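Local coordinates for O-phospho-L-seryl-tRNA:Cys-tRNA synthase (Methanocaldococcus jannaschii DSM 2661, PDB 5X6B), which probably converts O-phosphoseryl-tRNA(Cys) to cysteinyl-tRNA(Cys) in a pyridoxal-phosphate-dependent reaction, the second step of the indirect archaeal route to this aminoacyl-tRNA, at residues B[172-180]-B[206-215]. Residues are numbered along the deposited sequence; the frame is centred on the assembly and turned at random.
Sequences TYKINLEGY and YGNLNDAKKV
Tyr-173 and Tyr-206 lie in an offset stack, their planes at 9° and their ring centroids 4.4 Å apart. The displacement sets Tyr-206 OH over the middle of the Tyr-173 ring, while Tyr-173 CB sits over the Tyr-206 face, 4.0 Å from its centroid, as a CH-pi contact. With an alanine at Tyr-173, the face of Tyr-206 would probably lose its stacked partner and Tyr-166 the ring it meets edge-to-face. Beside the stack, Asn-208 ND2 donates to Thr-172 O at 2.8 Å, approaching nearly end-on to the carbonyl (C=O...N 167°), and reaches Tyr-173 O only weakly; OD1 of the same amide accepts from Ile-341 N, so both ends fix its rotation. The segments pack beside a seven-stranded, mostly parallel sheet whose one antiparallel strand, 264-268, and overall order are consistent with fold-type I pyridoxal-phosphate enzymes. Residues at or just before the starts of helices 179-188 and 212-221 pack against strand 194-200, where Leu-199 touches Leu-177, Tyr-180 and Val-215. Here the packing is close and apolar. Val-215 splits its branches: CG1, anti to the backbone N (chi1 -176°), stands 3.8 Å from the Tyr-180 ring centroid and almost on the ring normal, whereas CG2 meets Leu-177 CD2 at 3.7 Å. Tyr-180 OH is hydrogen-bonded to Leu-198 O. Leu-177 CD1 rests against the backbone and CB of Asp-211, the centre of an inverse gamma turn. The solvent side is looser: Glu-178 and Lys-214 are exposed, make no contact within 4.5 Å across the segments, and leave OE2 and NZ 6.6 Å apart, too far for a salt bridge.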
ATOM      1  N   THR B 172      25.572 -25.641 -10.886  1.00 57.10           N
ATOM      2  CA  THR B 172      25.591 -24.492  -9.990  1.00 54.03           C
ATOM      3  C   THR B 172      25.222 -23.175 -10.680  1.00 61.65           C
ATOM      4  O   THR B 172      24.628 -22.293 -10.058  1.00 58.26           O
ATOM      5  CB  THR B 172      26.967 -24.333  -9.324  1.00 55.69           C
ATOM      6  OG1 THR B 172      27.992 -24.356 -10.326  1.00 60.92           O
ATOM      7  CG2 THR B 172      27.201 -25.460  -8.326  1.00 37.46           C
ATOM      8  N   TYR B 173      25.572 -23.048 -11.957  1.00 62.79           N
ATOM      9  CA  TYR B 173      25.336 -21.819 -12.716  1.00 51.08           C
ATOM     10  C   TYR B 173      25.861 -20.587 -11.980  1.00 58.45           C
ATOM     11  O   TYR B 173      25.169 -19.575 -11.865  1.00 53.78           O
ATOM     12  CB  TYR B 173      23.849 -21.671 -13.034  1.00 53.30           C
ATOM     13  CG  TYR B 173      23.361 -22.725 -14.000  1.00 62.10           C
ATOM     14  CD1 TYR B 173      23.527 -22.563 -15.369  1.00 66.47           C
ATOM     15  CD2 TYR B 173      22.759 -23.892 -13.548  1.00 61.01           C
ATOM     16  CE1 TYR B 173      23.096 -23.521 -16.263  1.00 76.76           C
ATOM     17  CE2 TYR B 173      22.322 -24.861 -14.438  1.00 72.32           C
ATOM     18  CZ  TYR B 173      22.497 -24.667 -15.797  1.00 64.48           C
ATOM     19  OH  TYR B 173      22.070 -25.617 -16.696  1.00 77.22           O
ATOM     20  N   LYS B 174      27.092 -20.691 -11.486  1.00 55.45           N
ATOM     21  CA  LYS B 174      27.740 -19.603 -10.763  1.00 58.02           C
ATOM     22  C   LYS B 174      28.422 -18.610 -11.704  1.00 66.98           C
ATOM     23  O   LYS B 174      29.130 -18.999 -12.627  1.00 70.78           O
ATOM     24  CB  LYS B 174      28.768 -20.158  -9.772  1.00 55.53           C
ATOM     25  CG  LYS B 174      29.537 -19.074  -9.037  1.00 50.28           C
ATOM     26  CD  LYS B 174      30.581 -19.644  -8.096  1.00 45.15           C
ATOM     27  CE  LYS B 174      31.261 -18.515  -7.336  1.00 43.25           C
ATOM     28  NZ  LYS B 174      32.250 -19.012  -6.351  1.00 58.08           N
ATOM     29  N   ILE B 175      28.212 -17.322 -11.446  1.00 70.86           N
ATOM     30  CA  ILE B 175      28.787 -16.255 -12.255  1.00 62.16           C
ATOM     31  C   ILE B 175      30.281 -16.054 -11.994  1.00 74.77           C
ATOM     32  O   ILE B 175      30.722 -16.017 -10.844  1.00 67.20           O
ATOM     33  CB  ILE B 175      28.054 -14.915 -12.003  1.00 61.60           C
ATOM     34  CG1 ILE B 175      26.588 -15.024 -12.424  1.00 58.10           C
ATOM     35  CG2 ILE B 175      28.734 -13.768 -12.731  1.00 70.24           C
ATOM     36  CD1 ILE B 175      26.397 -15.436 -13.864  1.00 69.57           C
ATOM     37  N   ASN B 176      31.052 -15.931 -13.072  1.00 78.81           N
ATOM     38  CA  ASN B 176      32.451 -15.534 -12.979  1.00 72.65           C
ATOM     39  C   ASN B 176      32.556 -14.027 -12.747  1.00 62.39           C
ATOM     40  O   ASN B 176      32.604 -13.247 -13.697  1.00 67.12           O
ATOM     41  CB  ASN B 176      33.204 -15.935 -14.253  1.00 79.54           C
ATOM     42  CG  ASN B 176      34.712 -15.754 -14.135  1.00 81.43           C
ATOM     43  OD1 ASN B 176      35.209 -15.083 -13.229  1.00 80.97           O
ATOM     44  ND2 ASN B 176      35.446 -16.350 -15.066  1.00 83.37           N
ATOM     45  N   LEU B 177      32.590 -13.619 -11.482  1.00 63.83           N
ATOM     46  CA  LEU B 177      32.609 -12.197 -11.147  1.00 80.22           C
ATOM     47  C   LEU B 177      33.871 -11.510 -11.664  1.00 71.28           C
ATOM     48  O   LEU B 177      33.857 -10.323 -11.992  1.00 66.89           O
ATOM     49  CB  LEU B 177      32.480 -11.997  -9.632  1.00 68.36           C
ATOM     50  CG  LEU B 177      31.154 -12.456  -9.018  1.00 66.01           C
ATOM     51  CD1 LEU B 177      31.049 -12.064  -7.547  1.00 59.61           C
ATOM     52  CD2 LEU B 177      29.979 -11.908  -9.807  1.00 67.14           C
ATOM     53  N   GLU B 178      34.958 -12.266 -11.747  1.00 81.95           N
ATOM     54  CA  GLU B 178      36.221 -11.731 -12.238  1.00 80.29           C
ATOM     55  C   GLU B 178      36.148 -11.502 -13.743  1.00 82.81           C
ATOM     56  O   GLU B 178      36.926 -10.728 -14.301  1.00 82.69           O
ATOM     57  CB  GLU B 178      37.375 -12.675 -11.889  1.00 78.89           C
ATOM     58  CG  GLU B 178      37.575 -12.889 -10.384  1.00103.33           C
ATOM     59  CD  GLU B 178      36.604 -13.896  -9.781  1.00 93.92           C
ATOM     60  OE1 GLU B 178      35.837 -14.525 -10.541  1.00 94.69           O
ATOM     61  OE2 GLU B 178      36.606 -14.055  -8.543  1.00 87.96           O
ATOM     62  N   GLY B 179      35.193 -12.167 -14.390  1.00 76.98           N
ATOM     63  CA  GLY B 179      34.989 -12.030 -15.820  1.00 77.27           C
ATOM     64  C   GLY B 179      34.455 -10.669 -16.237  1.00 75.55           C
ATOM     65  O   GLY B 179      34.380 -10.365 -17.428  1.00 72.89           O
ATOM     66  N   TYR B 180      34.078  -9.852 -15.259  1.00 71.77           N
ATOM     67  CA  TYR B 180      33.604  -8.502 -15.534  1.00 72.06           C
ATOM     68  C   TYR B 180      34.700  -7.669 -16.179  1.00 77.56           C
ATOM     69  O   TYR B 180      34.428  -6.855 -17.060  1.00 76.27           O
ATOM     70  CB  TYR B 180      33.114  -7.820 -14.253  1.00 77.19           C
ATOM     71  CG  TYR B 180      31.632  -7.984 -13.999  1.00 71.18           C
ATOM     72  CD1 TYR B 180      30.716  -7.076 -14.514  1.00 77.03           C
ATOM     73  CD2 TYR B 180      31.151  -9.045 -13.245  1.00 78.57           C
ATOM     74  CE1 TYR B 180      29.357  -7.221 -14.283  1.00 77.57           C
ATOM     75  CE2 TYR B 180      29.798  -9.200 -13.008  1.00 77.75           C
ATOM     76  CZ  TYR B 180      28.906  -8.286 -13.529  1.00 78.18           C
ATOM     77  OH  TYR B 180      27.560  -8.445 -13.295  1.00 70.17           O
ATOM     78  N   TYR B 206      18.055 -19.302  -9.819  1.00 54.87           N
ATOM     79  CA  TYR B 206      18.788 -20.278  -9.029  1.00 59.64           C
ATOM     80  C   TYR B 206      18.950 -19.820  -7.587  1.00 54.35           C
ATOM     81  O   TYR B 206      19.156 -20.633  -6.691  1.00 58.33           O
ATOM     82  CB  TYR B 206      20.157 -20.554  -9.664  1.00 67.69           C
ATOM     83  CG  TYR B 206      20.059 -21.081 -11.081  1.00 65.00           C
ATOM     84  CD1 TYR B 206      19.665 -22.390 -11.325  1.00 64.93           C
ATOM     85  CD2 TYR B 206      20.349 -20.269 -12.173  1.00 56.95           C
ATOM     86  CE1 TYR B 206      19.561 -22.879 -12.610  1.00 59.81           C
ATOM     87  CE2 TYR B 206      20.249 -20.752 -13.469  1.00 56.54           C
ATOM     88  CZ  TYR B 206      19.855 -22.059 -13.677  1.00 60.68           C
ATOM     89  OH  TYR B 206      19.747 -22.560 -14.954  1.00 56.13           O
ATOM     90  N   GLY B 207      18.847 -18.515  -7.368  1.00 51.54           N
ATOM     91  CA  GLY B 207      18.966 -17.971  -6.029  1.00 51.35           C
ATOM     92  C   GLY B 207      20.387 -18.029  -5.508  1.00 56.87           C
ATOM     93  O   GLY B 207      20.613 -18.288  -4.327  1.00 53.68           O
ATOM     94  N   ASN B 208      21.346 -17.798  -6.399  1.00 57.13           N
ATOM     95  CA  ASN B 208      22.753 -17.750  -6.020  1.00 48.53           C
ATOM     96  C   ASN B 208      23.159 -16.372  -5.523  1.00 45.85           C
ATOM     97  O   ASN B 208      22.953 -15.371  -6.203  1.00 61.78           O
ATOM     98  CB  ASN B 208      23.645 -18.143  -7.198  1.00 43.44           C
ATOM     99  CG  ASN B 208      23.519 -19.601  -7.563  1.00 53.27           C
ATOM    100  OD1 ASN B 208      23.213 -20.441  -6.715  1.00 65.14           O
ATOM    101  ND2 ASN B 208      23.757 -19.914  -8.834  1.00 48.71           N
ATOM    102  N   LEU B 209      23.738 -16.330  -4.331  1.00 55.06           N
ATOM    103  CA  LEU B 209      24.315 -15.103  -3.807  1.00 51.26           C
ATOM    104  C   LEU B 209      25.654 -14.835  -4.507  1.00 64.59           C
ATOM    105  O   LEU B 209      26.310 -15.764  -4.989  1.00 56.75           O
ATOM    106  CB  LEU B 209      24.489 -15.209  -2.290  1.00 48.96           C
ATOM    107  CG  LEU B 209      25.029 -14.012  -1.509  1.00 54.91           C
ATOM    108  CD1 LEU B 209      24.199 -12.765  -1.777  1.00 59.90           C
ATOM    109  CD2 LEU B 209      25.040 -14.342  -0.032  1.00 47.56           C
ATOM    110  N   ASN B 210      26.048 -13.569  -4.583  1.00 51.91           N
ATOM    111  CA  ASN B 210      27.292 -13.201  -5.246  1.00 55.39           C
ATOM    112  C   ASN B 210      28.104 -12.226  -4.400  1.00 57.96           C
ATOM    113  O   ASN B 210      27.543 -11.355  -3.738  1.00 60.15           O
ATOM    114  CB  ASN B 210      27.002 -12.596  -6.625  1.00 52.52           C
ATOM    115  CG  ASN B 210      26.396 -13.601  -7.592  1.00 54.66           C
ATOM    116  OD1 ASN B 210      25.232 -13.490  -7.975  1.00 70.56           O
ATOM    117  ND2 ASN B 210      27.194 -14.579  -8.008  1.00 61.46           N
ATOM    118  N   ASP B 211      29.425 -12.376  -4.415  1.00 63.98           N
ATOM    119  CA  ASP B 211      30.296 -11.478  -3.660  1.00 73.12           C
ATOM    120  C   ASP B 211      30.375 -10.114  -4.342  1.00 72.68           C
ATOM    121  O   ASP B 211      31.259  -9.868  -5.161  1.00 67.78           O
ATOM    122  CB  ASP B 211      31.695 -12.082  -3.506  1.00 64.95           C
ATOM    123  CG  ASP B 211      32.556 -11.313  -2.523  1.00 72.02           C
ATOM    124  OD1 ASP B 211      32.013 -10.448  -1.806  1.00 76.24           O
ATOM    125  OD2 ASP B 211      33.775 -11.575  -2.461  1.00 89.25           O
ATOM    126  N   ALA B 212      29.448  -9.231  -3.985  1.00 60.54           N
ATOM    127  CA  ALA B 212      29.295  -7.940  -4.653  1.00 67.37           C
ATOM    128  C   ALA B 212      30.536  -7.055  -4.561  1.00 66.80           C
ATOM    129  O   ALA B 212      30.753  -6.199  -5.418  1.00 71.66           O
ATOM    130  CB  ALA B 212      28.086  -7.197  -4.080  1.00 46.64           C
ATOM    131  N   LYS B 213      31.340  -7.254  -3.521  1.00 67.31           N
ATOM    132  CA  LYS B 213      32.493  -6.392  -3.282  1.00 66.04           C
ATOM    133  C   LYS B 213      33.513  -6.507  -4.409  1.00 78.95           C
ATOM    134  O   LYS B 213      34.156  -5.524  -4.778  1.00 80.29           O
ATOM    135  CB  LYS B 213      33.157  -6.728  -1.946  1.00 56.41           C
ATOM    136  CG  LYS B 213      34.230  -5.730  -1.534  1.00 68.25           C
ATOM    137  CD  LYS B 213      34.728  -5.989  -0.123  1.00 75.76           C
ATOM    138  CE  LYS B 213      35.693  -4.906   0.330  1.00 75.06           C
ATOM    139  NZ  LYS B 213      36.148  -5.119   1.731  1.00 87.07           N
ATOM    140  N   LYS B 214      33.649  -7.711  -4.954  1.00 79.41           N
ATOM    141  CA  LYS B 214      34.617  -7.963  -6.014  1.00 68.78           C
ATOM    142  C   LYS B 214      34.260  -7.196  -7.281  1.00 77.84           C
ATOM    143  O   LYS B 214      35.122  -6.562  -7.890  1.00 87.66           O
ATOM    144  CB  LYS B 214      34.716  -9.464  -6.303  1.00 65.94           C
ATOM    145  CG  LYS B 214      35.906 -10.149  -5.625  1.00 93.06           C
ATOM    146  CD  LYS B 214      37.178  -9.300  -5.710  1.00104.15           C
ATOM    147  CE  LYS B 214      38.435 -10.133  -5.478  1.00 85.37           C
ATOM    148  NZ  LYS B 214      39.627  -9.268  -5.238  1.00 92.70           N
ATOM    149  N   VAL B 215      32.991  -7.248  -7.673  1.00 69.17           N
ATOM    150  CA  VAL B 215      32.535  -6.498  -8.839  1.00 67.60           C
ATOM    151  C   VAL B 215      32.614  -5.006  -8.543  1.00 61.47           C
ATOM    152  O   VAL B 215      32.840  -4.193  -9.435  1.00 73.92           O
ATOM    153  CB  VAL B 215      31.100  -6.884  -9.242  1.00 61.44           C
ATOM    154  CG1 VAL B 215      30.695  -6.169 -10.513  1.00 57.95           C
ATOM    155  CG2 VAL B 215      30.993  -8.393  -9.430  1.00 55.21           C
TER